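Local structure of peptidoglycan-N-acetylglucosamine deacetylase BC_1974 (Bacillus cereus, 5N1P) at residues I89-K94 with Y190-H195. The protein catalyses the metal-dependent removal of acetyl groups from N-acetylglucosamine residues of peptidoglycan. Sequence-based numbering, arbitrary orientation.
Sequences IGKSPK and YHEESH
Glu192 reaches across to the backbone of Lys94 with an extended side chain. Its OE2 accepts a hydrogen bond from Lys94 N at 2.8 Å, with an N-H...O angle of 152°. The donor lies well above the carboxylate plane. Tyr55 OH, from strand 55-58, also hydrogen-bonds Glu192 OE2, so this oxygen is gripped twice. Here the packing is close: Pro93 CA lies 3.5 Å from Glu192 OE2, and Lys94 CB and CG rest against the carboxylate. The Lys94 side chain crosses that of Glu192 at about a right angle. Bends at chi2 (-51°) and chi4 (-77°) fold it back to its own segment. There Lys94 NZ donates a hydrogen bond to Ser92 O at 2.9 Å.

The other side is looser and wetter. A water donates to both Ser92 O and Glu192 OE1, at 2.7 Å each. The extended Lys91 chain meets Glu192 from the opposite direction, but its NZ stops 4.1 Å from Glu192 OE2, too far for a salt bridge. A second water accepts from Lys91 NZ at 3.2 Å and, weakly, from Glu192 N.

This contact joins two surface loops, one between helix 74-89 and strand 95-96 and one after strand 185-187, of the NodB-type (CE4) polysaccharide deacetylase fold.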
ATOM      1  N   ILE A  89      16.819   2.462  -5.158  1.00 22.04           N
ATOM      2  CA  ILE A  89      16.629   1.278  -6.002  1.00 22.85           C
ATOM      3  C   ILE A  89      16.833   1.489  -7.507  1.00 25.30           C
ATOM      4  O   ILE A  89      16.760   0.526  -8.285  1.00 26.99           O
ATOM      5  CB  ILE A  89      15.232   0.658  -5.762  1.00 23.86           C
ATOM      6  CG1 ILE A  89      14.113   1.602  -6.201  1.00 22.06           C
ATOM      7  CG2 ILE A  89      15.071   0.284  -4.303  1.00 27.92           C
ATOM      8  CD1 ILE A  89      12.712   0.965  -6.116  1.00 23.37           C
ATOM      9  N   GLY A  90      17.117   2.717  -7.928  1.00 21.81           N
ATOM     10  CA  GLY A  90      17.422   2.981  -9.330  1.00 21.12           C
ATOM     11  C   GLY A  90      16.204   2.949 -10.246  1.00 27.93           C
ATOM     12  O   GLY A  90      16.332   2.938 -11.468  1.00 34.15           O
ATOM     13  N   LYS A  91      15.025   2.899  -9.648  1.00 27.87           N
ATOM     14  CA  LYS A  91      13.775   2.871 -10.398  1.00 31.01           C
ATOM     15  C   LYS A  91      12.880   3.973  -9.860  1.00 22.79           C
ATOM     16  O   LYS A  91      12.841   4.177  -8.656  1.00 22.47           O
ATOM     17  CB  LYS A  91      13.097   1.500 -10.256  1.00 32.23           C
ATOM     18  CG  LYS A  91      11.704   1.396 -10.854  1.00 44.82           C
ATOM     19  CD  LYS A  91      11.001   0.118 -10.403  1.00 55.10           C
ATOM     20  CE  LYS A  91       9.523   0.135 -10.807  1.00 60.44           C
ATOM     21  NZ  LYS A  91       8.732  -0.977 -10.206  1.00 56.27           N
ATOM     22  N   SER A  92      12.170   4.670 -10.745  1.00 23.25           N
ATOM     23  CA  SER A  92      11.209   5.689 -10.327  1.00 20.09           C
ATOM     24  C   SER A  92       9.801   5.113 -10.407  1.00 20.90           C
ATOM     25  O   SER A  92       9.255   4.966 -11.501  1.00 23.17           O
ATOM     26  CB  SER A  92      11.312   6.944 -11.201  1.00 24.88           C
ATOM     27  OG  SER A  92      12.586   7.568 -11.074  1.00 28.21           O
ATOM     28  N   PRO A  93       9.202   4.789  -9.249  1.00 20.63           N
ATOM     29  CA  PRO A  93       7.864   4.181  -9.280  1.00 19.65           C
ATOM     30  C   PRO A  93       6.815   5.141  -9.786  1.00 20.33           C
ATOM     31  O   PRO A  93       6.970   6.345  -9.569  1.00 20.81           O
ATOM     32  CB  PRO A  93       7.592   3.851  -7.819  1.00 17.95           C
ATOM     33  CG  PRO A  93       8.972   3.831  -7.167  1.00 19.58           C
ATOM     34  CD  PRO A  93       9.731   4.886  -7.877  1.00 19.09           C
ATOM     35  N   LYS A  94       5.755   4.615 -10.399  1.00 20.16           N
ATOM     36  CA  LYS A  94       4.671   5.465 -10.892  1.00 18.66           C
ATOM     37  C   LYS A  94       3.423   5.430 -10.009  1.00 22.08           C
ATOM     38  O   LYS A  94       2.611   6.340 -10.076  1.00 21.88           O
ATOM     39  CB  LYS A  94       4.280   5.070 -12.318  1.00 22.87           C
ATOM     40  CG  LYS A  94       5.405   5.268 -13.344  1.00 30.04           C
ATOM     41  CD  LYS A  94       5.989   6.678 -13.263  1.00 45.85           C
ATOM     42  CE  LYS A  94       7.099   6.918 -14.302  1.00 49.69           C
ATOM     43  NZ  LYS A  94       8.407   6.302 -13.922  1.00 34.01           N
ATOM     44  N   TYR A 190       1.712  -5.317  -7.171  1.00 24.03           N
ATOM     45  CA  TYR A 190       1.359  -4.457  -8.279  1.00 23.91           C
ATOM     46  C   TYR A 190       2.422  -4.494  -9.341  1.00 25.12           C
ATOM     47  O   TYR A 190       3.602  -4.576  -9.057  1.00 24.71           O
ATOM     48  CB  TYR A 190       1.147  -3.019  -7.807  1.00 21.49           C
ATOM     49  CG  TYR A 190       0.872  -2.023  -8.912  1.00 21.91           C
ATOM     50  CD1 TYR A 190      -0.424  -1.825  -9.387  1.00 22.80           C
ATOM     51  CD2 TYR A 190       1.902  -1.251  -9.460  1.00 20.60           C
ATOM     52  CE1 TYR A 190      -0.685  -0.901 -10.392  1.00 22.92           C
ATOM     53  CE2 TYR A 190       1.653  -0.333 -10.463  1.00 21.57           C
ATOM     54  CZ  TYR A 190       0.351  -0.153 -10.917  1.00 22.52           C
ATOM     55  OH  TYR A 190       0.149   0.782 -11.913  1.00 25.41           O
ATOM     56  N   HIS A 191       1.962  -4.352 -10.575  1.00 27.22           N
ATOM     57  CA  HIS A 191       2.749  -4.430 -11.808  1.00 31.17           C
ATOM     58  C   HIS A 191       2.405  -3.266 -12.758  1.00 28.74           C
ATOM     59  O   HIS A 191       1.277  -3.178 -13.235  1.00 29.89           O
ATOM     60  CB  HIS A 191       2.448  -5.825 -12.292  1.00 45.76           C
ATOM     61  CG  HIS A 191       3.273  -6.883 -11.637  1.00 46.67           C
ATOM     62  ND1 HIS A 191       2.981  -7.440 -10.409  1.00 57.84           N
ATOM     63  CD2 HIS A 191       4.115  -7.752 -12.241  1.00 57.70           C
ATOM     64  CE1 HIS A 191       3.791  -8.464 -10.189  1.00 50.26           C
ATOM     65  NE2 HIS A 191       4.484  -8.680 -11.303  1.00 58.59           N
ATOM     66  N   GLU A 192       3.358  -2.328 -12.900  1.00 26.78           N
ATOM     67  CA  GLU A 192       3.137  -1.117 -13.696  1.00 27.30           C
ATOM     68  C   GLU A 192       2.693  -1.441 -15.122  1.00 27.38           C
ATOM     69  O   GLU A 192       1.808  -0.779 -15.674  1.00 33.08           O
ATOM     70  CB  GLU A 192       4.387  -0.234 -13.737  1.00 32.78           C
ATOM     71  CG  GLU A 192       4.559   0.641 -12.502  1.00 32.53           C
ATOM     72  CD  GLU A 192       5.835   1.479 -12.494  1.00 37.10           C
ATOM     73  OE1 GLU A 192       6.527   1.578 -13.531  1.00 35.72           O
ATOM     74  OE2 GLU A 192       6.152   2.030 -11.420  1.00 30.44           O
ATOM     75  N   GLU A 193       3.298  -2.467 -15.711  1.00 28.83           N
ATOM     76  CA  GLU A 193       2.962  -2.856 -17.075  1.00 35.48           C
ATOM     77  C   GLU A 193       1.589  -3.530 -17.167  1.00 38.69           C
ATOM     78  O   GLU A 193       1.078  -3.761 -18.268  1.00 42.03           O
ATOM     79  CB  GLU A 193       4.038  -3.789 -17.638  1.00 39.00           C
ATOM     80  CG  GLU A 193       4.194  -5.112 -16.878  1.00 57.98           C
ATOM     81  CD  GLU A 193       5.094  -5.013 -15.641  1.00 68.29           C
ATOM     82  OE1 GLU A 193       5.196  -3.920 -15.040  1.00 60.60           O
ATOM     83  OE2 GLU A 193       5.707  -6.040 -15.273  1.00 68.99           O
ATOM     84  N   SER A 194       1.004  -3.849 -16.015  1.00 31.40           N
ATOM     85  CA  SER A 194      -0.295  -4.522 -15.948  1.00 38.92           C
ATOM     86  C   SER A 194      -1.300  -3.710 -15.147  1.00 39.02           C
ATOM     87  O   SER A 194      -2.180  -4.276 -14.490  1.00 40.06           O
ATOM     88  CB  SER A 194      -0.157  -5.911 -15.320  1.00 41.64           C
ATOM     89  OG  SER A 194       0.723  -6.725 -16.073  1.00 59.43           O
ATOM     90  N   HIS A 195      -1.159  -2.390 -15.190  1.00 28.54           N
ATOM     91  CA  HIS A 195      -2.047  -1.506 -14.436  1.00 25.99           C
ATOM     92  C   HIS A 195      -3.515  -1.722 -14.778  1.00 26.68           C
ATOM     93  O   HIS A 195      -3.865  -1.884 -15.940  1.00 31.76           O
ATOM     94  CB  HIS A 195      -1.698  -0.041 -14.695  1.00 27.80           C
ATOM     95  CG  HIS A 195      -2.579   0.918 -13.959  1.00 26.21           C
ATOM     96  ND1 HIS A 195      -2.396   1.215 -12.626  1.00 22.61           N
ATOM     97  CD2 HIS A 195      -3.655   1.635 -14.363  1.00 27.12           C
ATOM     98  CE1 HIS A 195      -3.328   2.069 -12.237  1.00 24.19           C
ATOM     99  NE2 HIS A 195      -4.099   2.346 -13.275  1.00 26.34           N
TER
HETATM  100  O   HOH W   1       6.555  -2.522 -11.960  1.00 29.05           O
HETATM  101  O   HOH W   2       8.891   2.554 -12.762  1.00 41.01           O